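Local coordinates for phosphotriesterase family protein (Listeria monocytogenes serotype 4b str. H7858, PDB 3PNZ) that probably hydrolyses phosphorylated sugar lactones at a two-zinc centre held in an amidohydrolase barrel, at residues 110-115 against 132-137; 126-131 against 173-178; 253-258 against 297-302. One frame throughout, in Å; residues are numbered along the deposited sequence.

Contact 1: residues 110-115 against 132-137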
ATOM      1  N   LYS A 110      10.627  -2.603 -21.079  1.00 32.75           N
ATOM      2  CA  LYS A 110      11.987  -2.410 -21.580  1.00 36.48           C
ATOM      3  C   LYS A 110      12.229  -1.041 -22.223  1.00 35.00           C
ATOM      4  O   LYS A 110      13.293  -0.453 -22.035  1.00 34.08           O
ATOM      5  CB  LYS A 110      12.403  -3.559 -22.503  1.00 36.86           C
ATOM      6  CG  LYS A 110      12.357  -4.906 -21.797  1.00 39.18           C
ATOM      7  CD  LYS A 110      13.310  -5.933 -22.392  1.00 38.11           C
ATOM      8  CE  LYS A 110      13.319  -7.189 -21.528  1.00 37.07           C
ATOM      9  NZ  LYS A 110      14.275  -8.222 -22.005  1.00 43.74           N
ATOM     10  N   PRO A 111      11.239  -0.526 -22.973  1.00 36.79           N
ATOM     11  CA  PRO A 111      11.376   0.832 -23.512  1.00 36.61           C
ATOM     12  C   PRO A 111      11.475   1.884 -22.408  1.00 36.62           C
ATOM     13  O   PRO A 111      12.043   2.958 -22.624  1.00 38.40           O
ATOM     14  CB  PRO A 111      10.076   1.026 -24.302  1.00 34.41           C
ATOM     15  CG  PRO A 111       9.633  -0.343 -24.653  1.00 37.28           C
ATOM     16  CD  PRO A 111      10.041  -1.209 -23.492  1.00 33.67           C
ATOM     17  N   ILE A 112      10.916   1.586 -21.240  1.00 32.05           N
ATOM     18  CA  ILE A 112      10.904   2.541 -20.133  1.00 33.78           C
ATOM     19  C   ILE A 112      12.114   2.366 -19.220  1.00 36.64           C
ATOM     20  O   ILE A 112      12.788   3.335 -18.867  1.00 36.35           O
ATOM     21  CB  ILE A 112       9.623   2.398 -19.287  1.00 32.42           C
ATOM     22  CG1 ILE A 112       8.383   2.582 -20.164  1.00 36.01           C
ATOM     23  CG2 ILE A 112       9.631   3.394 -18.133  1.00 36.51           C
ATOM     24  CD1 ILE A 112       7.106   2.093 -19.522  1.00 34.16           C
ATOM     25  N   ILE A 113      12.387   1.121 -18.852  1.00 36.08           N
ATOM     26  CA  ILE A 113      13.419   0.806 -17.872  1.00 34.47           C
ATOM     27  C   ILE A 113      14.776   0.528 -18.512  1.00 37.26           C
ATOM     28  O   ILE A 113      15.826   0.858 -17.949  1.00 37.66           O
ATOM     29  CB  ILE A 113      12.985  -0.401 -17.018  1.00 35.90           C
ATOM     30  CG1 ILE A 113      12.075   0.070 -15.883  1.00 36.87           C
ATOM     31  CG2 ILE A 113      14.185  -1.148 -16.480  1.00 40.31           C
ATOM     32  CD1 ILE A 113      11.493  -1.072 -15.062  1.00 39.70           C
ATOM     33  N   GLY A 114      14.751  -0.073 -19.695  1.00 36.29           N
ATOM     34  CA  GLY A 114      15.973  -0.478 -20.362  1.00 38.49           C
ATOM     35  C   GLY A 114      15.953  -1.962 -20.667  1.00 39.48           C
ATOM     36  O   GLY A 114      15.091  -2.694 -20.176  1.00 37.58           O
ATOM     37  N   ASP A 115      16.904  -2.410 -21.479  1.00 40.76           N
ATOM     38  CA  ASP A 115      16.957  -3.808 -21.880  1.00 41.40           C
ATOM     39  C   ASP A 115      17.637  -4.655 -20.808  1.00 41.81           C
ATOM     40  O   ASP A 115      18.807  -5.026 -20.936  1.00 42.08           O
ATOM     41  CB  ASP A 115      17.682  -3.961 -23.217  1.00 44.92           C
ATOM     42  CG  ASP A 115      17.465  -5.325 -23.845  1.00 50.15           C
ATOM     43  OD1 ASP A 115      16.491  -6.010 -23.461  1.00 48.03           O
ATOM     44  OD2 ASP A 115      18.265  -5.710 -24.725  1.00 58.15           O
ATOM     45  N   THR A 132      15.605   7.114  -9.373  1.00 21.80           N
ATOM     46  CA  THR A 132      14.754   8.224  -8.967  1.00 22.59           C
ATOM     47  C   THR A 132      13.943   8.734 -10.163  1.00 21.79           C
ATOM     48  O   THR A 132      12.738   8.916 -10.063  1.00 21.47           O
ATOM     49  CB  THR A 132      15.573   9.362  -8.353  1.00 22.47           C
ATOM     50  OG1 THR A 132      16.185   8.906  -7.135  1.00 23.58           O
ATOM     51  CG2 THR A 132      14.682  10.577  -8.058  1.00 20.86           C
ATOM     52  N   GLU A 133      14.605   8.933 -11.300  1.00 24.03           N
ATOM     53  CA  GLU A 133      13.917   9.411 -12.500  1.00 26.15           C
ATOM     54  C   GLU A 133      12.741   8.513 -12.870  1.00 24.08           C
ATOM     55  O   GLU A 133      11.667   8.996 -13.234  1.00 23.51           O
ATOM     56  CB  GLU A 133      14.876   9.502 -13.686  1.00 27.68           C
ATOM     57  CG  GLU A 133      16.000  10.498 -13.517  1.00 36.88           C
ATOM     58  CD  GLU A 133      16.730  10.768 -14.826  1.00 43.56           C
ATOM     59  OE1 GLU A 133      16.198  10.381 -15.894  1.00 44.58           O
ATOM     60  OE2 GLU A 133      17.828  11.367 -14.781  1.00 49.43           O
ATOM     61  N   PHE A 134      12.960   7.203 -12.794  1.00 21.39           N
ATOM     62  CA  PHE A 134      11.917   6.229 -13.088  1.00 22.01           C
ATOM     63  C   PHE A 134      10.691   6.422 -12.191  1.00 21.44           C
ATOM     64  O   PHE A 134       9.551   6.452 -12.668  1.00 21.45           O
ATOM     65  CB  PHE A 134      12.457   4.798 -12.942  1.00 24.93           C
ATOM     66  CG  PHE A 134      11.378   3.770 -12.799  1.00 26.55           C
ATOM     67  CD1 PHE A 134      10.698   3.304 -13.909  1.00 29.66           C
ATOM     68  CD2 PHE A 134      11.023   3.290 -11.546  1.00 27.21           C
ATOM     69  CE1 PHE A 134       9.684   2.374 -13.778  1.00 28.75           C
ATOM     70  CE2 PHE A 134      10.014   2.357 -11.406  1.00 31.18           C
ATOM     71  CZ  PHE A 134       9.343   1.899 -12.522  1.00 30.14           C
ATOM     72  N   VAL A 135      10.928   6.561 -10.890  1.00 21.84           N
ATOM     73  CA  VAL A 135       9.844   6.738  -9.931  1.00 20.92           C
ATOM     74  C   VAL A 135       9.143   8.079 -10.153  1.00 22.14           C
ATOM     75  O   VAL A 135       7.919   8.159 -10.134  1.00 22.02           O
ATOM     76  CB  VAL A 135      10.352   6.635  -8.472  1.00 21.56           C
ATOM     77  CG1 VAL A 135       9.216   6.877  -7.482  1.00 18.27           C
ATOM     78  CG2 VAL A 135      11.000   5.268  -8.225  1.00 22.97           C
ATOM     79  N   VAL A 136       9.926   9.132 -10.361  1.00 21.03           N
ATOM     80  CA  VAL A 136       9.353  10.449 -10.623  1.00 21.46           C
ATOM     81  C   VAL A 136       8.444  10.418 -11.854  1.00 20.63           C
ATOM     82  O   VAL A 136       7.351  10.987 -11.853  1.00 23.18           O
ATOM     83  CB  VAL A 136      10.447  11.513 -10.812  1.00 23.92           C
ATOM     84  CG1 VAL A 136       9.829  12.833 -11.278  1.00 22.11           C
ATOM     85  CG2 VAL A 136      11.215  11.717  -9.518  1.00 22.21           C
ATOM     86  N   ASN A 137       8.893   9.731 -12.898  1.00 22.53           N
ATOM     87  CA  ASN A 137       8.124   9.651 -14.137  1.00 25.13           C
ATOM     88  C   ASN A 137       6.802   8.910 -13.949  1.00 25.18           C
ATOM     89  O   ASN A 137       5.803   9.246 -14.583  1.00 24.92           O
ATOM     90  CB  ASN A 137       8.961   9.023 -15.256  1.00 25.52           C
ATOM     91  CG  ASN A 137      10.072   9.952 -15.748  1.00 33.84           C
ATOM     92  OD1 ASN A 137      10.017  11.168 -15.548  1.00 32.71           O
ATOM     93  ND2 ASN A 137      11.084   9.380 -16.392  1.00 32.11           N
TER

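Contact 2: residues 126-131 against 173-178. With PO4 (phosphate ion), chain M.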
ATOM      1  N   THR A 126      21.775   0.269 -12.521  1.00 28.56           N
ATOM      2  CA  THR A 126      21.235   1.597 -12.763  1.00 27.82           C
ATOM      3  C   THR A 126      21.578   2.488 -11.577  1.00 28.89           C
ATOM      4  O   THR A 126      21.497   2.051 -10.428  1.00 28.53           O
ATOM      5  CB  THR A 126      19.710   1.530 -12.963  1.00 26.85           C
ATOM      6  OG1 THR A 126      19.419   0.693 -14.087  1.00 29.92           O
ATOM      7  CG2 THR A 126      19.117   2.912 -13.187  1.00 26.94           C
ATOM      8  N   THR A 127      21.989   3.724 -11.847  1.00 28.56           N
ATOM      9  CA  THR A 127      22.399   4.625 -10.776  1.00 27.81           C
ATOM     10  C   THR A 127      21.184   5.011  -9.944  1.00 25.19           C
ATOM     11  O   THR A 127      20.061   4.999 -10.438  1.00 26.40           O
ATOM     12  CB  THR A 127      23.028   5.920 -11.316  1.00 31.04           C
ATOM     13  OG1 THR A 127      22.044   6.645 -12.062  1.00 28.75           O
ATOM     14  CG2 THR A 127      24.223   5.612 -12.212  1.00 29.76           C
ATOM     15  N   THR A 128      21.419   5.371  -8.689  1.00 25.93           N
ATOM     16  CA  THR A 128      20.341   5.816  -7.816  1.00 26.61           C
ATOM     17  C   THR A 128      19.543   6.941  -8.486  1.00 28.86           C
ATOM     18  O   THR A 128      18.313   6.949  -8.452  1.00 25.47           O
ATOM     19  CB  THR A 128      20.876   6.269  -6.438  1.00 29.40           C
ATOM     20  OG1 THR A 128      21.646   5.210  -5.851  1.00 28.63           O
ATOM     21  CG2 THR A 128      19.735   6.620  -5.505  1.00 27.14           C
ATOM     22  N   ASP A 129      20.243   7.876  -9.124  1.00 29.68           N
ATOM     23  CA  ASP A 129      19.565   9.019  -9.736  1.00 29.08           C
ATOM     24  C   ASP A 129      18.644   8.603 -10.879  1.00 26.36           C
ATOM     25  O   ASP A 129      17.568   9.173 -11.060  1.00 24.53           O
ATOM     26  CB  ASP A 129      20.580  10.068 -10.199  1.00 34.34           C
ATOM     27  CG  ASP A 129      21.246  10.788  -9.036  1.00 41.40           C
ATOM     28  OD1 ASP A 129      20.808  10.598  -7.877  1.00 41.90           O
ATOM     29  OD2 ASP A 129      22.211  11.545  -9.281  1.00 53.18           O
ATOM     30  N   LYS A 130      19.060   7.601 -11.642  1.00 25.63           N
ATOM     31  CA  LYS A 130      18.228   7.092 -12.722  1.00 26.89           C
ATOM     32  C   LYS A 130      17.034   6.306 -12.183  1.00 24.81           C
ATOM     33  O   LYS A 130      15.962   6.313 -12.777  1.00 23.92           O
ATOM     34  CB  LYS A 130      19.054   6.237 -13.685  1.00 26.56           C
ATOM     35  CG  LYS A 130      19.947   7.059 -14.610  1.00 32.14           C
ATOM     36  CD  LYS A 130      19.099   7.929 -15.524  1.00 38.55           C
ATOM     37  CE  LYS A 130      19.955   8.847 -16.392  1.00 46.13           C
ATOM     38  NZ  LYS A 130      19.106   9.775 -17.195  1.00 46.34           N
ATOM     39  N   LEU A 131      17.215   5.623 -11.057  1.00 23.67           N
ATOM     40  CA  LEU A 131      16.082   4.968 -10.414  1.00 21.80           C
ATOM     41  C   LEU A 131      15.087   6.021  -9.919  1.00 22.23           C
ATOM     42  O   LEU A 131      13.872   5.851 -10.042  1.00 21.52           O
ATOM     43  CB  LEU A 131      16.548   4.042  -9.278  1.00 21.07           C
ATOM     44  CG  LEU A 131      17.301   2.784  -9.735  1.00 21.19           C
ATOM     45  CD1 LEU A 131      17.816   1.988  -8.523  1.00 23.18           C
ATOM     46  CD2 LEU A 131      16.426   1.908 -10.626  1.00 22.50           C
ATOM     47  N   VAL A 173      13.741   6.412  -3.806  1.00 19.52           N
ATOM     48  CA  VAL A 173      12.357   6.791  -3.532  1.00 18.08           C
ATOM     49  C   VAL A 173      12.263   8.062  -2.686  1.00 18.95           C
ATOM     50  O   VAL A 173      11.418   8.924  -2.947  1.00 18.76           O
ATOM     51  CB  VAL A 173      11.597   5.630  -2.865  1.00 19.59           C
ATOM     52  CG1 VAL A 173      10.262   6.098  -2.320  1.00 18.41           C
ATOM     53  CG2 VAL A 173      11.412   4.506  -3.874  1.00 15.98           C
ATOM     54  N   ALA A 174      13.139   8.189  -1.688  1.00 15.85           N
ATOM     55  CA  ALA A 174      13.196   9.407  -0.888  1.00 18.12           C
ATOM     56  C   ALA A 174      13.443  10.614  -1.796  1.00 19.43           C
ATOM     57  O   ALA A 174      12.794  11.652  -1.681  1.00 18.98           O
ATOM     58  CB  ALA A 174      14.277   9.300   0.178  1.00 18.57           C
ATOM     59  N   ARG A 175      14.378  10.455  -2.719  1.00 18.87           N
ATOM     60  CA  ARG A 175      14.718  11.545  -3.623  1.00 20.56           C
ATOM     61  C   ARG A 175      13.591  11.822  -4.616  1.00 22.14           C
ATOM     62  O   ARG A 175      13.382  12.970  -5.018  1.00 22.77           O
ATOM     63  CB  ARG A 175      16.062  11.262  -4.287  1.00 21.35           C
ATOM     64  CG  ARG A 175      17.181  11.236  -3.245  1.00 20.95           C
ATOM     65  CD  ARG A 175      18.468  10.634  -3.769  1.00 23.30           C
ATOM     66  NE  ARG A 175      19.361  10.297  -2.664  1.00 23.14           N
ATOM     67  CZ  ARG A 175      20.591   9.813  -2.819  1.00 26.36           C
ATOM     68  NH1 ARG A 175      21.080   9.616  -4.038  1.00 25.55           N
ATOM     69  NH2 ARG A 175      21.331   9.532  -1.752  1.00 28.24           N
ATOM     70  N   ALA A 176      12.841  10.786  -4.984  1.00 18.96           N
ATOM     71  CA  ALA A 176      11.653  10.982  -5.815  1.00 17.97           C
ATOM     72  C   ALA A 176      10.601  11.761  -5.035  1.00 21.08           C
ATOM     73  O   ALA A 176       9.882  12.586  -5.602  1.00 21.23           O
ATOM     74  CB  ALA A 176      11.095   9.648  -6.310  1.00 20.27           C
ATOM     75  N   HIS A 177      10.502  11.513  -3.730  1.00 18.29           N
ATOM     76  CA  HIS A 177       9.607  12.330  -2.922  1.00 18.47           C
ATOM     77  C   HIS A 177      10.028  13.800  -2.951  1.00 21.37           C
ATOM     78  O   HIS A 177       9.190  14.694  -3.068  1.00 20.20           O
ATOM     79  CB  HIS A 177       9.541  11.898  -1.463  1.00 18.58           C
ATOM     80  CG  HIS A 177       8.978  12.971  -0.586  1.00 17.54           C
ATOM     81  ND1 HIS A 177       7.623  13.183  -0.454  1.00 18.88           N
ATOM     82  CD2 HIS A 177       9.585  13.950   0.125  1.00 19.64           C
ATOM     83  CE1 HIS A 177       7.420  14.228   0.329  1.00 18.79           C
ATOM     84  NE2 HIS A 177       8.594  14.714   0.690  1.00 21.50           N
ATOM     85  N   HIS A 178      11.320  14.059  -2.802  1.00 19.70           N
ATOM     86  CA  HIS A 178      11.768  15.452  -2.779  1.00 22.24           C
ATOM     87  C   HIS A 178      11.371  16.183  -4.063  1.00 23.74           C
ATOM     88  O   HIS A 178      11.028  17.368  -4.029  1.00 25.25           O
ATOM     89  CB  HIS A 178      13.265  15.556  -2.524  1.00 23.41           C
ATOM     90  CG  HIS A 178      13.643  15.314  -1.097  1.00 25.55           C
ATOM     91  ND1 HIS A 178      13.125  16.060  -0.060  1.00 28.00           N
ATOM     92  CD2 HIS A 178      14.486  14.418  -0.533  1.00 26.97           C
ATOM     93  CE1 HIS A 178      13.631  15.633   1.082  1.00 28.47           C
ATOM     94  NE2 HIS A 178      14.463  14.641   0.823  1.00 26.80           N
TER
HETATM   95  P   PO4 M 337      25.053   5.327  -7.008  1.00 56.55           P
HETATM   96  O1  PO4 M 337      24.833   6.803  -6.754  1.00 53.00           O
HETATM   97  O2  PO4 M 337      24.910   4.562  -5.710  1.00 55.74           O
HETATM   98  O3  PO4 M 337      26.439   5.098  -7.562  1.00 62.46           O
HETATM   99  O4  PO4 M 337      24.033   4.839  -8.005  1.00 42.89           O

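Contact 3: residues 253-258 against 297-302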
ATOM      1  N   ALA A 253      -6.546  -5.261  19.556  1.00 16.98           N
ATOM      2  CA  ALA A 253      -5.878  -4.869  20.800  1.00 17.81           C
ATOM      3  C   ALA A 253      -4.687  -3.934  20.538  1.00 18.66           C
ATOM      4  O   ALA A 253      -4.460  -2.971  21.282  1.00 19.96           O
ATOM      5  CB  ALA A 253      -5.434  -6.097  21.589  1.00 19.90           C
ATOM      6  N   ALA A 254      -3.931  -4.219  19.479  1.00 17.77           N
ATOM      7  CA  ALA A 254      -2.742  -3.437  19.148  1.00 18.68           C
ATOM      8  C   ALA A 254      -3.156  -2.041  18.691  1.00 17.58           C
ATOM      9  O   ALA A 254      -2.528  -1.042  19.040  1.00 18.24           O
ATOM     10  CB  ALA A 254      -1.921  -4.143  18.062  1.00 18.44           C
ATOM     11  N   ILE A 255      -4.215  -1.980  17.893  1.00 16.65           N
ATOM     12  CA  ILE A 255      -4.756  -0.696  17.458  1.00 18.84           C
ATOM     13  C   ILE A 255      -5.199   0.126  18.665  1.00 20.53           C
ATOM     14  O   ILE A 255      -4.848   1.300  18.788  1.00 18.23           O
ATOM     15  CB  ILE A 255      -5.926  -0.890  16.483  1.00 18.33           C
ATOM     16  CG1 ILE A 255      -5.395  -1.376  15.133  1.00 17.46           C
ATOM     17  CG2 ILE A 255      -6.715   0.415  16.303  1.00 18.37           C
ATOM     18  CD1 ILE A 255      -6.460  -1.858  14.196  1.00 17.72           C
ATOM     19  N   LEU A 256      -5.946  -0.501  19.569  1.00 17.96           N
ATOM     20  CA  LEU A 256      -6.470   0.216  20.727  1.00 20.78           C
ATOM     21  C   LEU A 256      -5.371   0.635  21.700  1.00 20.26           C
ATOM     22  O   LEU A 256      -5.496   1.659  22.375  1.00 20.29           O
ATOM     23  CB  LEU A 256      -7.566  -0.593  21.429  1.00 18.73           C
ATOM     24  CG  LEU A 256      -8.843  -0.776  20.603  1.00 19.76           C
ATOM     25  CD1 LEU A 256      -9.822  -1.658  21.359  1.00 20.83           C
ATOM     26  CD2 LEU A 256      -9.464   0.580  20.274  1.00 21.49           C
ATOM     27  N   TYR A 257      -4.281  -0.125  21.766  1.00 18.26           N
ATOM     28  CA  TYR A 257      -3.134   0.342  22.550  1.00 19.66           C
ATOM     29  C   TYR A 257      -2.597   1.655  21.986  1.00 20.31           C
ATOM     30  O   TYR A 257      -2.326   2.606  22.733  1.00 20.37           O
ATOM     31  CB  TYR A 257      -2.008  -0.699  22.613  1.00 20.11           C
ATOM     32  CG  TYR A 257      -0.763  -0.137  23.250  1.00 18.40           C
ATOM     33  CD1 TYR A 257      -0.693   0.054  24.625  1.00 24.84           C
ATOM     34  CD2 TYR A 257       0.330   0.234  22.478  1.00 19.75           C
ATOM     35  CE1 TYR A 257       0.438   0.588  25.219  1.00 22.16           C
ATOM     36  CE2 TYR A 257       1.474   0.773  23.065  1.00 19.66           C
ATOM     37  CZ  TYR A 257       1.520   0.941  24.431  1.00 23.68           C
ATOM     38  OH  TYR A 257       2.650   1.472  25.008  1.00 26.43           O
ATOM     39  N   LEU A 258      -2.429   1.712  20.670  1.00 18.14           N
ATOM     40  CA  LEU A 258      -1.928   2.937  20.048  1.00 17.32           C
ATOM     41  C   LEU A 258      -2.915   4.084  20.278  1.00 18.11           C
ATOM     42  O   LEU A 258      -2.497   5.208  20.558  1.00 18.86           O
ATOM     43  CB  LEU A 258      -1.652   2.737  18.556  1.00 18.34           C
ATOM     44  CG  LEU A 258      -0.339   1.995  18.252  1.00 18.37           C
ATOM     45  CD1 LEU A 258      -0.281   1.585  16.785  1.00 20.21           C
ATOM     46  CD2 LEU A 258       0.882   2.862  18.620  1.00 19.22           C
ATOM     47  N   PRO A 297     -18.306  -3.091  11.950  1.00 22.47           N
ATOM     48  CA  PRO A 297     -19.278  -3.236  13.039  1.00 25.59           C
ATOM     49  C   PRO A 297     -18.688  -3.928  14.265  1.00 22.80           C
ATOM     50  O   PRO A 297     -19.009  -3.563  15.392  1.00 22.22           O
ATOM     51  CB  PRO A 297     -20.387  -4.087  12.412  1.00 25.36           C
ATOM     52  CG  PRO A 297     -20.273  -3.845  10.951  1.00 30.41           C
ATOM     53  CD  PRO A 297     -18.802  -3.657  10.683  1.00 23.43           C
ATOM     54  N   ARG A 298     -17.822  -4.913  14.057  1.00 20.76           N
ATOM     55  CA  ARG A 298     -17.211  -5.584  15.201  1.00 21.62           C
ATOM     56  C   ARG A 298     -16.268  -4.651  15.941  1.00 21.33           C
ATOM     57  O   ARG A 298     -16.289  -4.583  17.173  1.00 22.08           O
ATOM     58  CB  ARG A 298     -16.465  -6.846  14.783  1.00 20.85           C
ATOM     59  CG  ARG A 298     -15.817  -7.520  15.985  1.00 24.80           C
ATOM     60  CD  ARG A 298     -14.501  -8.130  15.640  1.00 26.97           C
ATOM     61  NE  ARG A 298     -13.653  -8.266  16.821  1.00 24.20           N
ATOM     62  CZ  ARG A 298     -12.990  -9.371  17.135  1.00 19.82           C
ATOM     63  NH1 ARG A 298     -12.225  -9.400  18.222  1.00 19.57           N
ATOM     64  NH2 ARG A 298     -13.103 -10.444  16.362  1.00 21.24           N
ATOM     65  N   PHE A 299     -15.435  -3.927  15.196  1.00 20.18           N
ATOM     66  CA  PHE A 299     -14.512  -2.999  15.834  1.00 20.82           C
ATOM     67  C   PHE A 299     -15.248  -1.938  16.644  1.00 24.13           C
ATOM     68  O   PHE A 299     -14.870  -1.630  17.775  1.00 22.33           O
ATOM     69  CB  PHE A 299     -13.587  -2.314  14.826  1.00 19.79           C
ATOM     70  CG  PHE A 299     -12.694  -1.294  15.465  1.00 21.69           C
ATOM     71  CD1 PHE A 299     -11.515  -1.685  16.081  1.00 20.11           C
ATOM     72  CD2 PHE A 299     -13.066   0.041  15.518  1.00 22.65           C
ATOM     73  CE1 PHE A 299     -10.698  -0.749  16.705  1.00 21.63           C
ATOM     74  CE2 PHE A 299     -12.256   0.973  16.142  1.00 25.35           C
ATOM     75  CZ  PHE A 299     -11.075   0.578  16.735  1.00 21.16           C
ATOM     76  N   ILE A 300     -16.291  -1.369  16.053  1.00 21.44           N
ATOM     77  CA  ILE A 300     -17.080  -0.366  16.749  1.00 23.58           C
ATOM     78  C   ILE A 300     -17.612  -0.930  18.060  1.00 24.07           C
ATOM     79  O   ILE A 300     -17.460  -0.316  19.118  1.00 24.43           O
ATOM     80  CB  ILE A 300     -18.228   0.156  15.868  1.00 24.83           C
ATOM     81  CG1 ILE A 300     -17.659   0.941  14.686  1.00 24.59           C
ATOM     82  CG2 ILE A 300     -19.170   1.032  16.685  1.00 27.85           C
ATOM     83  CD1 ILE A 300     -18.706   1.370  13.666  1.00 26.43           C
ATOM     84  N   ASP A 301     -18.201  -2.120  17.989  1.00 22.69           N
ATOM     85  CA  ASP A 301     -18.798  -2.748  19.162  1.00 25.53           C
ATOM     86  C   ASP A 301     -17.748  -3.040  20.221  1.00 28.02           C
ATOM     87  O   ASP A 301     -17.914  -2.684  21.386  1.00 26.46           O
ATOM     88  CB  ASP A 301     -19.529  -4.032  18.772  1.00 25.82           C
ATOM     89  CG  ASP A 301     -20.367  -4.588  19.906  1.00 33.76           C
ATOM     90  OD1 ASP A 301     -20.296  -5.808  20.165  1.00 31.10           O
ATOM     91  OD2 ASP A 301     -21.091  -3.793  20.544  1.00 35.41           O
ATOM     92  N   GLU A 302     -16.650  -3.669  19.810  1.00 23.13           N
ATOM     93  CA  GLU A 302     -15.603  -4.031  20.753  1.00 27.05           C
ATOM     94  C   GLU A 302     -14.939  -2.789  21.355  1.00 24.28           C
ATOM     95  O   GLU A 302     -14.712  -2.725  22.567  1.00 27.80           O
ATOM     96  CB  GLU A 302     -14.570  -4.963  20.102  1.00 24.36           C
ATOM     97  CG  GLU A 302     -13.546  -5.496  21.084  1.00 27.29           C
ATOM     98  CD  GLU A 302     -12.609  -6.537  20.489  1.00 27.35           C
ATOM     99  OE1 GLU A 302     -12.754  -6.895  19.300  1.00 22.60           O
ATOM    100  OE2 GLU A 302     -11.710  -6.991  21.225  1.00 31.68           O
TER

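Contact 1: residues 110-115 against 132-137
Gly114 N bonds to Lys110 O at 2.8 Å, closing the one turn of helix that presents Ile112 and Ile113 to the ring of Phe134. Ile113 carries most of this: its CG1 lies 3.9 Å from Phe134 CE1, and its terminal CD1 follows at 4.1 Å from the same CE1, the isoleucine branch crossing the ring obliquely. That branch sits beside the backbone N of Ile113 (chi1 -83°), which leaves CG2 out of the contact. Ile112 comes in more loosely at the ring edge, CG2 to Phe134 CD1 4.4 Å. Helix 128-140 is the helix of a beta-alpha-beta crossover in the TIM barrel, leading from strand 88-92 to strand 150-152. Residues 110-115 belong to the long excursion that leaves strand 88-92 before that helix starts, and here they pack against its Phe134. A chi1 of 162° at Phe134 turns the buried ring toward residues 110-115; the ring also meets Trp122 edge-to-face and touches Val69. Gly114 ends the turn with positive phi, and Lys110 from its start reaches Asp115 just beyond, Lys110 NZ to Asp115 OD1 3.5 Å, a weak salt bridge.

Contact 2: residues 126-131 against 173-178
Two neighbouring outer helices of the TIM barrel, 128-140 and 164-180, meet here at the N-terminal end of the first; in the chain they stand before and after strand 150-152. Thr127 is the N-cap of helix 128-140: its OG1 accepts from Lys130 N at 3.2 Å. Across the contact, Arg175 stretches its chain out straight from CG to NE and brings NH1 to the first turn of that helix. NH1 lies 3.6 Å from the methyl CG2 of Thr128, the two side chains crossing at about a right angle. Thr128 turns this methyl anti to its backbone N (chi1 -55° for OG1), which sends OG1 to the other side, toward a phosphate ion. Asp129 OD1 approaches the edge of the guanidinium, but 4.0 Å from NH1 makes this a long salt bridge, with the carboxylate and guanidinium planes 61° apart. The stronger partner of Arg175 is Glu204, which takes its NE. The phosphate, probably left from crystallisation, sits at the helix start, where the Thr128 N-H points to it and the helix dipole would be expected to suit an anion. Thr128 OG1 is within weak bonding distance of it, while Thr128 N donates to phosphate O4 at 2.8 Å, nearly straight at 163°.

Contact 3: residues 253-258 against 297-302
Leu256 lays its CD2 methyl against the outer end of the Phe299 ring, 3.9 Å from CZ and 4.0 Å from CE1. The leucine and phenylalanine side chains run past each other in opposite directions, each reaching toward the other's helix. Ile255 adds a second, looser touch: its CG2 lies 4.2 Å from Phe299 CE1, so this ring carbon is shared by both aliphatic side chains. Phe299 gets there by holding CG anti to its backbone N (chi1 176°), which directs the ring from helix 289-305 toward helix 248-260. Helix 248-260 is the crossover helix between strands 234-237 and 267-269 of the TIM barrel; helix 289-305 follows the last strand. Phe317 of helix 310-325 and Trp295 also meet the Phe299 ring, and Phe317 touches Ile255 too. On the flank, Arg298 and Glu302, one turn apart, form a side-on salt bridge in which both nitrogens grip a single oxygen: NE to OE1 is 3.0 Å and NH1 to OE1 2.8 Å. OE1 lies only 4° out of the guanidinium plane. The Arg298–Glu302 pair lies within helix 289-305, and Lys306, just past its end, takes the other oxygen of Glu302. No hydrogen bond spans the two segments, so what joins them is the fit of buried hydrocarbon around one ring, without directional bonds.

Overall arrangement
Contacts 1 and 2 share helix 128-140 and touch one another, Val135 CG1 lying 3.5 Å from Ala176 CB. Their centres are about 11 Å apart, while contact 3 is on the opposite side of the chain's centre, about 42 Å from contact 1 and 38 Å from contact 2 between centres. Contact 3 is buried between outer helices and wholly apolar across its segments. Contact 1 resembles it in using one phenylalanine against aliphatic side chains, but is only partly buried, since it joins a short turn to a barrel helix. Contact 2, at the surface, differs most: a methyl and a long salt bridge meet one arginine, whose firmer partner, Glu204, is outside both segments.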